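Local coordinates for protein AP endonuclease, family 2 (Brucella melitensis biovar Abortus, PDB 3NGF) that probably interconverts hydroxypyruvate and tartronate semialdehyde as a manganese-binding TIM-barrel isomerase of the hyi family, although its name is that of an endonuclease, at residues E34-G38 against F261-D266; V40-Y46 against Q64-P70; A50-A54 against L103-C107; V95-L99 against Y135-L140. All blocks are in the same frame, centred on the assembly; numbering follows the deposited sequence. Where two conformers were deposited one is given.

Contact 1. Residues E34-G38 against F261-D266; sequences EAGFG and FAPYRD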
loop_
_atom_site.group_PDB
_atom_site.type_symbol
_atom_site.label_atom_id
_atom_site.label_comp_id
_atom_site.label_asym_id
_atom_site.label_seq_id
_atom_site.Cartn_x
_atom_site.Cartn_y
_atom_site.Cartn_z
ATOM N N GLU A 34 4.463 14.761 -15.157
ATOM C CA GLU A 34 4.972 14.941 -16.540
ATOM C C GLU A 34 5.057 13.601 -17.284
ATOM O O GLU A 34 4.961 13.578 -18.514
ATOM C CB GLU A 34 6.328 15.656 -16.541
ATOM C CG GLU A 34 6.235 17.157 -16.177
ATOM C CD GLU A 34 7.591 17.849 -16.109
ATOM O OE1 GLU A 34 8.617 17.168 -16.349
ATOM O OE2 GLU A 34 7.628 19.078 -15.829
ATOM N N ALA A 35 5.193 12.498 -16.537
ATOM C CA ALA A 35 5.242 11.147 -17.119
ATOM C C ALA A 35 3.817 10.647 -17.379
ATOM O O ALA A 35 3.640 9.604 -17.958
ATOM C CB ALA A 35 6.021 10.167 -16.189
ATOM N N GLY A 36 2.811 11.417 -16.952
ATOM C CA GLY A 36 1.414 11.111 -17.213
ATOM C C GLY A 36 0.686 10.335 -16.137
ATOM O O GLY A 36 -0.382 9.774 -16.397
ATOM N N PHE A 37 1.245 10.282 -14.924
ATOM C CA PHE A 37 0.498 9.707 -13.788
ATOM C C PHE A 37 -0.472 10.757 -13.246
ATOM O O PHE A 37 -0.115 11.926 -13.124
ATOM C CB PHE A 37 1.448 9.248 -12.684
ATOM C CG PHE A 37 2.255 8.028 -13.056
ATOM C CD1 PHE A 37 1.746 6.739 -12.878
ATOM C CD2 PHE A 37 3.512 8.174 -13.597
ATOM C CE1 PHE A 37 2.488 5.624 -13.242
ATOM C CE2 PHE A 37 4.265 7.053 -13.966
ATOM C CZ PHE A 37 3.747 5.785 -13.786
ATOM N N GLY A 38 -1.689 10.325 -12.930
ATOM C CA GLY A 38 -2.694 11.180 -12.279
ATOM C C GLY A 38 -2.751 10.958 -10.779
ATOM O O GLY A 38 -3.385 11.738 -10.053
ATOM N N PHE A 261 3.792 1.632 -19.592
ATOM C CA PHE A 261 2.751 2.562 -19.135
ATOM C C PHE A 261 2.162 3.397 -20.284
ATOM O O PHE A 261 1.119 4.025 -20.113
ATOM C CB PHE A 261 3.363 3.461 -18.063
ATOM C CG PHE A 261 2.424 4.488 -17.478
ATOM C CD1 PHE A 261 1.228 4.107 -16.890
ATOM C CD2 PHE A 261 2.776 5.836 -17.469
ATOM C CE1 PHE A 261 0.373 5.058 -16.319
ATOM C CE2 PHE A 261 1.920 6.808 -16.896
ATOM C CZ PHE A 261 0.718 6.420 -16.334
ATOM N N ALA A 262 2.833 3.418 -21.441
ATOM C CA ALA A 262 2.406 4.256 -22.587
ATOM C C ALA A 262 0.906 4.179 -22.932
ATOM O O ALA A 262 0.281 5.210 -23.122
ATOM C CB ALA A 262 3.264 3.967 -23.830
ATOM N N PRO A 263 0.323 2.969 -22.995
ATOM C CA PRO A 263 -1.113 2.834 -23.279
ATOM C C PRO A 263 -2.060 3.452 -22.245
ATOM O O PRO A 263 -3.235 3.660 -22.543
ATOM C CB PRO A 263 -1.322 1.313 -23.281
ATOM C CG PRO A 263 0.021 0.743 -23.607
ATOM C CD PRO A 263 0.999 1.661 -22.955
ATOM N N TYR A 264 -1.560 3.715 -21.039
ATOM C CA TYR A 264 -2.405 4.081 -19.911
ATOM C C TYR A 264 -2.237 5.523 -19.455
ATOM O O TYR A 264 -2.991 5.975 -18.590
ATOM C CB TYR A 264 -2.089 3.155 -18.733
ATOM C CG TYR A 264 -2.241 1.704 -19.084
ATOM C CD1 TYR A 264 -3.505 1.153 -19.260
ATOM C CD2 TYR A 264 -1.130 0.886 -19.272
ATOM C CE1 TYR A 264 -3.662 -0.169 -19.595
ATOM C CE2 TYR A 264 -1.278 -0.448 -19.615
ATOM C CZ TYR A 264 -2.547 -0.960 -19.776
ATOM O OH TYR A 264 -2.720 -2.265 -20.093
ATOM N N ARG A 265 -1.259 6.236 -20.013
ATOM C CA ARG A 265 -0.851 7.521 -19.445
ATOM C C ARG A 265 -1.866 8.648 -19.669
ATOM O O ARG A 265 -2.633 8.628 -20.633
ATOM C CB ARG A 265 0.562 7.924 -19.899
ATOM C CG ARG A 265 0.784 8.061 -21.392
ATOM C CD ARG A 265 2.150 8.657 -21.658
ATOM N NE ARG A 265 2.191 10.059 -21.237
ATOM C CZ ARG A 265 3.289 10.814 -21.180
ATOM N NH1 ARG A 265 4.482 10.313 -21.508
ATOM N NH2 ARG A 265 3.191 12.080 -20.781
ATOM N N ASP A 266 -1.820 9.623 -18.757
ATOM C CA ASP A 266 -2.823 10.695 -18.574
ATOM C C ASP A 266 -3.959 10.223 -17.661
ATOM O O ASP A 266 -3.879 10.386 -16.421
ATOM C CB ASP A 266 -3.363 11.255 -19.897
ATOM C CG ASP A 266 -2.272 11.893 -20.756
ATOM O OD1 ASP A 266 -1.072 11.818 -20.382
ATOM O OD2 ASP A 266 -2.611 12.479 -21.820
#
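The rings of Phe37 and Phe261 lie face to face in an offset stack, with centroids 4.0 Å apart and planes within 6° of parallel. Over the other face of Phe261 is Arg265 N, displaced toward the rim. The edge of the same ring meets two carbonyls: Ala35 O is 3.5 Å from Phe261 CE2, and Gly36 O is 3.5 Å from Phe261 CZ. These carbonyls lie where helix 25-34 of the TIM barrel ends in a Schellman motif, with Gly36 at positive phi. Both phenylalanines also touch Phe12 of strand 11-15.

The guanidinium of Arg265 is the third flat group. Bent at chi3 (-69°), its chain brings one face over Ala35 O, which stands 3.4 Å from the guanidinium plane, while Asp266 OD1 lies at its edge in a long salt bridge. Positive charge so close to the carbonyls of a helix end would be expected to be favourable. The bond from Arg265 NH2 to Glu34 O is weak, and the Glu34 carboxylate turns instead to Arg30. Near the end of the modelled chain the backbone makes a firmer link: Asp266 N donates to Gly36 O at 2.8 Å, in the carbonyl plane and on a lone pair.

Contact 2. Residues V40-Y46 against Q64-P70; sequences VEFLFPY and QVLFNMP
Tyr46 OH donates to Asn68 O at 2.7 Å, tilted 19° from the carbonyl plane. The tyrosine ring is held between prolines: Pro70 CG lies over one face, 4.0 Å from the ring centroid of Tyr46, and Pro45 CD over the opposite one. The same hydroxyl meets the edge of the Phe67 ring, while Pro45 CG makes an off-centre CH-pi contact with that ring. Farther back along the pair, Gln64 NE2 sits over a face of Phe42, 3.3 Å above the plane and toward the rim. A bend at chi2 (69°) brings the glutamine amide there, its plane 57° from the ring's, and the bond from Gln64 NE2 to Leu66 O (3.0 Å) limits its rotation. Gln64 OE1, buried against Phe42, has no polar partner.

Backbone bonds set this shell in place: Val65 N to Val40 O at 2.9 Å and Asn68 N to Leu43 O at 2.8 Å. Farther out, Glu41 runs beside Leu66 and spends its carboxylate on His209, Asn15 and Gln211; the bond to Gln211, a manganese ligand, is consistent with a second-shell orienting role. The parallel pairing of strands 39-41 and 63-68, connected through helix 50-59, is a beta-alpha-beta unit of the TIM barrel.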
loop_
_atom_site.group_PDB
_atom_site.type_symbol
_atom_site.label_atom_id
_atom_site.label_comp_id
_atom_site.label_asym_id
_atom_site.label_seq_id
_atom_site.Cartn_x
_atom_site.Cartn_y
_atom_site.Cartn_z
ATOM N N VAL A 40 -0.459 9.354 -7.120
ATOM C CA VAL A 40 0.791 8.932 -6.512
ATOM C C VAL A 40 0.534 8.240 -5.163
ATOM O O VAL A 40 -0.510 8.436 -4.527
ATOM C CB VAL A 40 1.783 10.094 -6.305
ATOM C CG1 VAL A 40 2.214 10.693 -7.651
ATOM C CG2 VAL A 40 1.183 11.172 -5.400
ATOM N N GLU A 41 1.514 7.460 -4.749
ATOM C CA GLU A 41 1.559 6.855 -3.412
ATOM C C GLU A 41 2.983 6.960 -2.911
ATOM O O GLU A 41 3.911 7.167 -3.705
ATOM C CB GLU A 41 1.108 5.402 -3.447
ATOM C CG GLU A 41 2.000 4.459 -4.270
ATOM C CD GLU A 41 1.511 3.025 -4.262
ATOM O OE1 GLU A 41 0.283 2.801 -4.135
ATOM O OE2 GLU A 41 2.373 2.110 -4.392
ATOM N N PHE A 42 3.177 6.750 -1.611
ATOM C CA PHE A 42 4.515 6.642 -1.044
ATOM C C PHE A 42 4.364 6.071 0.353
ATOM O O PHE A 42 3.239 5.912 0.811
ATOM C CB PHE A 42 5.297 7.989 -1.035
ATOM C CG PHE A 42 4.467 9.175 -0.637
ATOM C CD1 PHE A 42 4.065 9.338 0.681
ATOM C CD2 PHE A 42 4.075 10.108 -1.573
ATOM C CE1 PHE A 42 3.274 10.442 1.060
ATOM C CE2 PHE A 42 3.300 11.209 -1.196
ATOM C CZ PHE A 42 2.910 11.379 0.089
ATOM N N LEU A 43 5.456 5.724 1.028
ATOM C CA LEU A 43 5.321 5.096 2.339
ATOM C C LEU A 43 4.997 6.115 3.426
ATOM O O LEU A 43 3.908 6.076 4.024
ATOM C CB LEU A 43 6.580 4.294 2.679
ATOM C CG LEU A 43 6.580 2.946 1.963
ATOM C CD1 LEU A 43 6.899 3.112 0.519
ATOM C CD2 LEU A 43 7.533 1.942 2.635
ATOM N N PHE A 44 5.911 7.056 3.652
ATOM C CA PHE A 44 5.820 7.945 4.817
ATOM C C PHE A 44 5.999 9.414 4.481
ATOM O O PHE A 44 7.048 9.810 3.982
ATOM C CB PHE A 44 6.841 7.533 5.898
ATOM C CG PHE A 44 6.869 6.053 6.187
ATOM C CD1 PHE A 44 5.802 5.420 6.813
ATOM C CD2 PHE A 44 7.973 5.281 5.840
ATOM C CE1 PHE A 44 5.829 4.053 7.094
ATOM C CE2 PHE A 44 7.992 3.918 6.104
ATOM C CZ PHE A 44 6.923 3.305 6.737
ATOM N N PRO A 45 4.983 10.239 4.770
ATOM C CA PRO A 45 5.111 11.686 4.560
ATOM C C PRO A 45 5.628 12.465 5.777
ATOM O O PRO A 45 5.754 13.695 5.708
ATOM C CB PRO A 45 3.678 12.097 4.296
ATOM C CG PRO A 45 2.893 11.171 5.149
ATOM C CD PRO A 45 3.609 9.859 5.128
ATOM N N TYR A 46 5.937 11.773 6.872
ATOM C CA TYR A 46 5.996 12.407 8.189
ATOM C C TYR A 46 7.218 13.295 8.403
ATOM O O TYR A 46 7.218 14.097 9.348
ATOM C CB TYR A 46 5.843 11.361 9.315
ATOM C CG TYR A 46 4.589 10.542 9.101
ATOM C CD1 TYR A 46 3.339 11.131 9.189
ATOM C CD2 TYR A 46 4.649 9.215 8.722
ATOM C CE1 TYR A 46 2.205 10.441 8.947
ATOM C CE2 TYR A 46 3.507 8.505 8.480
ATOM C CZ TYR A 46 2.280 9.119 8.568
ATOM O OH TYR A 46 1.113 8.421 8.318
ATOM N N GLN A 64 -3.577 11.801 -4.132
ATOM C CA GLN A 64 -2.852 10.971 -3.177
ATOM C C GLN A 64 -3.667 9.704 -2.946
ATOM O O GLN A 64 -4.773 9.763 -2.396
ATOM C CB GLN A 64 -2.649 11.697 -1.842
ATOM C CG GLN A 64 -1.753 10.895 -0.868
ATOM C CD GLN A 64 -0.297 10.825 -1.312
ATOM O OE1 GLN A 64 0.254 11.828 -1.751
ATOM N NE2 GLN A 64 0.356 9.651 -1.142
ATOM N N VAL A 65 -3.150 8.570 -3.413
ATOM C CA VAL A 65 -3.928 7.319 -3.412
ATOM C C VAL A 65 -3.746 6.522 -2.128
ATOM O O VAL A 65 -4.691 5.853 -1.667
ATOM C CB VAL A 65 -3.540 6.487 -4.636
ATOM C CG1 VAL A 65 -4.138 5.113 -4.590
ATOM C CG2 VAL A 65 -3.935 7.282 -5.939
ATOM N N LEU A 66 -2.560 6.599 -1.541
ATOM C CA LEU A 66 -2.197 5.731 -0.410
ATOM C C LEU A 66 -0.964 6.277 0.285
ATOM O O LEU A 66 -0.076 6.833 -0.362
ATOM C CB LEU A 66 -1.901 4.299 -0.912
ATOM C CG LEU A 66 -1.405 3.299 0.163
ATOM C CD1 LEU A 66 -2.583 2.777 0.913
ATOM C CD2 LEU A 66 -0.583 2.157 -0.455
ATOM N N PHE A 67 -0.906 6.120 1.604
ATOM C CA PHE A 67 0.359 6.116 2.333
ATOM C C PHE A 67 0.200 5.326 3.638
ATOM O O PHE A 67 -0.890 4.800 3.940
ATOM C CB PHE A 67 0.951 7.518 2.552
ATOM C CG PHE A 67 0.061 8.457 3.339
ATOM C CD1 PHE A 67 0.186 8.534 4.735
ATOM C CD2 PHE A 67 -0.900 9.227 2.696
ATOM C CE1 PHE A 67 -0.630 9.405 5.487
ATOM C CE2 PHE A 67 -1.697 10.094 3.401
ATOM C CZ PHE A 67 -1.571 10.189 4.797
ATOM N N ASN A 68 1.307 5.134 4.334
ATOM C CA ASN A 68 1.300 4.303 5.545
ATOM C C ASN A 68 1.192 5.136 6.796
ATOM O O ASN A 68 1.704 6.258 6.868
ATOM C CB ASN A 68 2.579 3.481 5.659
ATOM C CG ASN A 68 2.782 2.522 4.532
ATOM O OD1 ASN A 68 1.980 2.433 3.615
ATOM N ND2 ASN A 68 3.900 1.772 4.593
ATOM N N MET A 69 0.579 4.557 7.824
ATOM C CA MET A 69 0.650 5.131 9.160
ATOM C C MET A 69 2.101 5.056 9.698
ATOM O O MET A 69 2.910 4.266 9.199
ATOM C CB MET A 69 -0.319 4.394 10.086
ATOM C CG MET A 69 -1.766 4.409 9.604
ATOM S SD MET A 69 -2.861 3.760 10.851
ATOM C CE MET A 69 -4.478 4.168 10.161
ATOM N N PRO A 70 2.437 5.864 10.716
ATOM C CA PRO A 70 3.810 5.823 11.250
ATOM C C PRO A 70 4.200 4.382 11.638
ATOM O O PRO A 70 3.381 3.652 12.223
ATOM C CB PRO A 70 3.739 6.740 12.468
ATOM C CG PRO A 70 2.630 7.683 12.174
ATOM C CD PRO A 70 1.632 6.927 11.344
#

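Contact 3. Residues A50-A54 against L103-C107; sequences ADVIA and LALDC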
loop_
_atom_site.group_PDB
_atom_site.type_symbol
_atom_site.label_atom_id
_atom_site.label_comp_id
_atom_site.label_asym_id
_atom_site.label_seq_id
_atom_site.Cartn_x
_atom_site.Cartn_y
_atom_site.Cartn_z
ATOM N N ALA A 50 2.773 18.632 6.022
ATOM C CA ALA A 50 1.577 18.242 5.276
ATOM C C ALA A 50 1.149 19.310 4.265
ATOM O O ALA A 50 0.711 18.963 3.168
ATOM C CB ALA A 50 0.409 17.923 6.217
ATOM N N ASP A 51 1.236 20.585 4.650
ATOM C CA ASP A 51 0.825 21.664 3.760
ATOM C C ASP A 51 1.669 21.679 2.455
ATOM O O ASP A 51 1.166 22.039 1.381
ATOM C CB ASP A 51 0.945 23.030 4.430
ATOM C CG ASP A 51 -0.138 23.315 5.469
ATOM O OD1 ASP A 51 -1.046 22.482 5.706
ATOM O OD2 ASP A 51 -0.067 24.448 6.023
ATOM N N VAL A 52 2.960 21.356 2.561
ATOM C CA VAL A 52 3.863 21.344 1.423
ATOM C C VAL A 52 3.472 20.200 0.479
ATOM O O VAL A 52 3.346 20.415 -0.715
ATOM C CB VAL A 52 5.356 21.233 1.874
ATOM C CG1 VAL A 52 6.300 20.999 0.677
ATOM C CG2 VAL A 52 5.752 22.474 2.686
ATOM N N ILE A 53 3.264 18.997 1.024
ATOM C CA ILE A 53 2.806 17.868 0.205
ATOM C C ILE A 53 1.446 18.164 -0.438
ATOM O O ILE A 53 1.249 17.890 -1.624
ATOM C CB ILE A 53 2.727 16.541 1.003
ATOM C CG1 ILE A 53 4.116 16.077 1.431
ATOM C CG2 ILE A 53 2.080 15.446 0.149
ATOM C CD1 ILE A 53 4.086 14.836 2.387
ATOM N N ALA A 54 0.530 18.786 0.312
ATOM C CA ALA A 54 -0.796 19.190 -0.257
ATOM C C ALA A 54 -0.606 20.093 -1.494
ATOM O O ALA A 54 -1.294 19.924 -2.526
ATOM C CB ALA A 54 -1.662 19.931 0.817
ATOM N N LEU A 103 -6.217 13.976 5.915
ATOM C CA LEU A 103 -7.136 15.074 5.627
ATOM C C LEU A 103 -6.460 16.169 4.787
ATOM O O LEU A 103 -7.050 16.654 3.810
ATOM C CB LEU A 103 -7.730 15.608 6.937
ATOM C CG LEU A 103 -8.599 14.597 7.706
ATOM C CD1 LEU A 103 -9.021 15.138 9.099
ATOM C CD2 LEU A 103 -9.855 14.226 6.894
ATOM N N ALA A 104 -5.228 16.535 5.129
ATOM C CA ALA A 104 -4.478 17.509 4.343
ATOM C C ALA A 104 -4.290 17.148 2.872
ATOM O O ALA A 104 -4.334 18.021 1.988
ATOM C CB ALA A 104 -3.125 17.828 5.005
ATOM N N LEU A 105 -4.059 15.861 2.608
ATOM C CA LEU A 105 -3.808 15.361 1.270
ATOM C C LEU A 105 -5.052 14.795 0.558
ATOM O O LEU A 105 -4.932 14.279 -0.565
ATOM C CB LEU A 105 -2.725 14.267 1.325
ATOM C CG LEU A 105 -1.423 14.605 2.051
ATOM C CD1 LEU A 105 -0.380 13.502 1.822
ATOM C CD2 LEU A 105 -0.886 15.952 1.679
ATOM N N ASP A 106 -6.227 14.928 1.188
ATOM C CA ASP A 106 -7.481 14.314 0.725
ATOM C C ASP A 106 -7.285 12.827 0.320
ATOM O O ASP A 106 -7.750 12.387 -0.749
ATOM C CB ASP A 106 -8.059 15.141 -0.421
ATOM C CG ASP A 106 -9.476 14.725 -0.820
ATOM O OD1 ASP A 106 -10.233 14.189 0.012
ATOM O OD2 ASP A 106 -9.836 14.953 -2.005
ATOM N N CYS A 107 -6.593 12.076 1.172
ATOM C CA CYS A 107 -6.289 10.668 0.911
ATOM C C CYS A 107 -7.320 9.838 1.642
ATOM O O CYS A 107 -7.592 10.084 2.836
ATOM C CB CYS A 107 -4.893 10.317 1.395
ATOM S SG CYS A 107 -4.392 8.612 1.023
#
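Leu105 CD2 packs beside the helical hydrogen bond from Ala54 N to Ala50 O, itself 2.9 Å long. The methyl is 3.5 Å from Ala54 N and 3.7 Å from Ala50 O, so a hydrocarbon group lies against a polar pair whose bonding needs are met within helix 50-59. No hydrogen bond passes between 50-54 and 103-107.

Leu105 is the first residue to leave helical geometry at the end of helix 88-104. With CG anti to its carbonyl carbon (chi1 -52°), it extends its branched end toward helix 50-59, where both methyls meet Ile53 CG2. The separation of Leu105 CD2 from Ile53 CG2, 3.4 Å, is unusually small and should be treated as doubtful, since Ile53 was deposited in two conformers. Beside this pair the partners are minimal: Ala50 CB meets Ala104 CB at 3.7 Å, and Ala54 CB touches Ala104 O at 3.5 Å. Such small groups accompany a close approach of the backbones, with Ala54 CA and Leu105 CA 5.1 Å apart.

The helix stops in a Schellman motif with Asp106 at positive phi, and Asp106 N bonds back to Leu103 O. The Asp106 carboxylate is engaged by Arg108, away from the interface. Inward, Leu105 continues onto Gln64 and Phe67 of strand 63-68, while Ile53 also touches Pro45 and Phe48, so the packing continues from the helices to the barrel wall. The chemistry implies cohesion by close fit and burial of methyl groups, with no polar bond crossing between the segments.

Contact 4. Residues V95-L99 against Y135-L140; sequences VDIAL and YAADKL
Val95 is a knob in a hole formed by Tyr135, Ala136, Lys139 and Leu140, a local knobs-into-holes fit. The apolar contacts divide between its branches: Val95 CG2 faces Ala136 CB at 4.2 Å, whereas Val95 CG1, anti to the backbone N (chi1 174°), reaches Lys139 CB at 4.1 Å. Tyr135 presents the edge of its ring to Val95 CB. One turn later, Leu99 and Leu140 slide past each other in opposite directions, with Leu99 CD1 touching Leu140 CD2 at 3.8 Å.

Charge appears at the outer margin. Lys139 CG lies over a face of the Tyr135 ring, and bends at chi2 and chi3 turn the amine back toward Asp96. Lys139 NZ then comes 3.9 Å from Asp96 OD1, a long salt bridge that is also uncertain because Asp96 has two conformers.

The short segments of helices 88-104 and 122-140, neighbours on the outer layer of the barrel, pass 10.8 Å apart with a crossing angle of -38°, and no hydrogen bond links them. Cohesion therefore probably rests on the aliphatic interlock, with the ion pair adding at most a modest electrostatic term at the solvent side.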
loop_
_atom_site.group_PDB
_atom_site.type_symbol
_atom_site.label_atom_id
_atom_site.label_comp_id
_atom_site.label_asym_id
_atom_site.label_seq_id
_atom_site.Cartn_x
_atom_site.Cartn_y
_atom_site.Cartn_z
ATOM N N VAL A 95 -2.413 6.970 14.777
ATOM C CA VAL A 95 -3.585 7.150 13.937
ATOM C C VAL A 95 -3.950 8.622 13.777
ATOM O O VAL A 95 -4.315 9.041 12.677
ATOM C CB VAL A 95 -4.804 6.347 14.446
ATOM C CG1 VAL A 95 -6.096 6.685 13.605
ATOM C CG2 VAL A 95 -4.493 4.876 14.376
ATOM N N ASP A 96 -3.857 9.385 14.868
ATOM C CA ASP A 96 -4.119 10.828 14.840
ATOM C C ASP A 96 -3.202 11.537 13.848
ATOM O O ASP A 96 -3.648 12.385 13.068
ATOM C CB ASP A 96 -3.934 11.450 16.232
ATOM C CG ASP A 96 -5.017 11.029 17.215
ATOM O OD1 ASP A 96 -6.170 10.852 16.792
ATOM O OD2 ASP A 96 -4.717 10.879 18.422
ATOM N N ILE A 97 -1.925 11.174 13.894
ATOM C CA ILE A 97 -0.901 11.750 13.055
ATOM C C ILE A 97 -1.184 11.406 11.595
ATOM O O ILE A 97 -1.196 12.291 10.740
ATOM C CB ILE A 97 0.506 11.230 13.448
ATOM C CG1 ILE A 97 0.905 11.728 14.849
ATOM C CG2 ILE A 97 1.562 11.701 12.435
ATOM C CD1 ILE A 97 2.257 11.178 15.325
ATOM N N ALA A 98 -1.452 10.123 11.325
ATOM C CA ALA A 98 -1.838 9.688 9.967
ATOM C C ALA A 98 -3.097 10.407 9.430
ATOM O O ALA A 98 -3.122 10.819 8.271
ATOM C CB ALA A 98 -2.037 8.170 9.942
ATOM N N LEU A 99 -4.099 10.575 10.289
ATOM C CA LEU A 99 -5.362 11.260 9.954
ATOM C C LEU A 99 -5.111 12.718 9.582
ATOM O O LEU A 99 -5.663 13.193 8.575
ATOM C CB LEU A 99 -6.397 11.133 11.096
ATOM C CG LEU A 99 -7.792 11.748 10.909
ATOM C CD1 LEU A 99 -8.458 11.259 9.613
ATOM C CD2 LEU A 99 -8.705 11.486 12.137
ATOM N N TYR A 135 -10.025 0.235 16.262
ATOM C CA TYR A 135 -9.844 1.629 16.691
ATOM C C TYR A 135 -9.609 2.503 15.458
ATOM O O TYR A 135 -10.249 3.532 15.280
ATOM C CB TYR A 135 -8.675 1.797 17.658
ATOM C CG TYR A 135 -8.430 3.245 18.032
ATOM C CD1 TYR A 135 -9.125 3.842 19.099
ATOM C CD2 TYR A 135 -7.537 4.028 17.312
ATOM C CE1 TYR A 135 -8.915 5.164 19.428
ATOM C CE2 TYR A 135 -7.329 5.338 17.630
ATOM C CZ TYR A 135 -8.023 5.917 18.684
ATOM O OH TYR A 135 -7.797 7.240 18.977
ATOM N N ALA A 136 -8.710 2.073 14.579
ATOM C CA ALA A 136 -8.401 2.869 13.399
ATOM C C ALA A 136 -9.646 3.039 12.516
ATOM O O ALA A 136 -9.906 4.118 11.999
ATOM C CB ALA A 136 -7.254 2.200 12.597
ATOM N N ALA A 137 -10.388 1.947 12.332
ATOM C CA ALA A 137 -11.595 1.951 11.514
ATOM C C ALA A 137 -12.558 2.957 12.082
ATOM O O ALA A 137 -13.138 3.733 11.353
ATOM C CB ALA A 137 -12.237 0.542 11.465
ATOM N N ASP A 138 -12.708 2.952 13.403
ATOM C CA ASP A 138 -13.711 3.815 14.052
ATOM C C ASP A 138 -13.353 5.291 13.959
ATOM O O ASP A 138 -14.247 6.159 13.843
ATOM C CB ASP A 138 -13.891 3.390 15.506
ATOM C CG ASP A 138 -14.606 2.034 15.666
ATOM O OD1 ASP A 138 -15.222 1.506 14.713
ATOM O OD2 ASP A 138 -14.563 1.509 16.796
ATOM N N LYS A 139 -12.058 5.580 14.048
ATOM C CA LYS A 139 -11.553 6.954 13.976
ATOM C C LYS A 139 -11.598 7.473 12.552
ATOM O O LYS A 139 -11.841 8.663 12.334
ATOM C CB LYS A 139 -10.117 7.022 14.504
ATOM C CG LYS A 139 -10.029 7.060 16.025
ATOM C CD LYS A 139 -10.533 8.410 16.596
ATOM C CE LYS A 139 -9.653 9.600 16.092
ATOM N NZ LYS A 139 -10.074 10.971 16.531
ATOM N N LEU A 140 -11.374 6.581 11.584
ATOM C CA LEU A 140 -11.318 6.973 10.168
ATOM C C LEU A 140 -12.690 7.024 9.453
ATOM O O LEU A 140 -12.837 7.745 8.462
ATOM C CB LEU A 140 -10.367 6.058 9.412
ATOM C CG LEU A 140 -8.900 6.075 9.916
ATOM C CD1 LEU A 140 -8.014 5.103 9.078
ATOM C CD2 LEU A 140 -8.304 7.450 10.012
#

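The four contacts sample a TIM barrel from wall to rind. Contact 2 lies in the barrel wall, deeply buried and rich in backbone bonds, and reaches toward the metal site. Contacts 3 and 4 belong to the helical layer, share helix 88-104, and lack cross-segment hydrogen bonds; the side chains that meet in contact 3 are all apolar, whereas contact 4 adds charge at its edge. Both lean on contact 2: Pro45 packs against Ile53 of contact 3, and Met69 against Ala98 and Leu140 of contact 4. Contact 1 stands apart, about 20 Å from contact 2 between centres. Partly buried, it combines aromatic stacking with an exposed arginine and joins the end of the modelled chain to an early helix-to-strand turn.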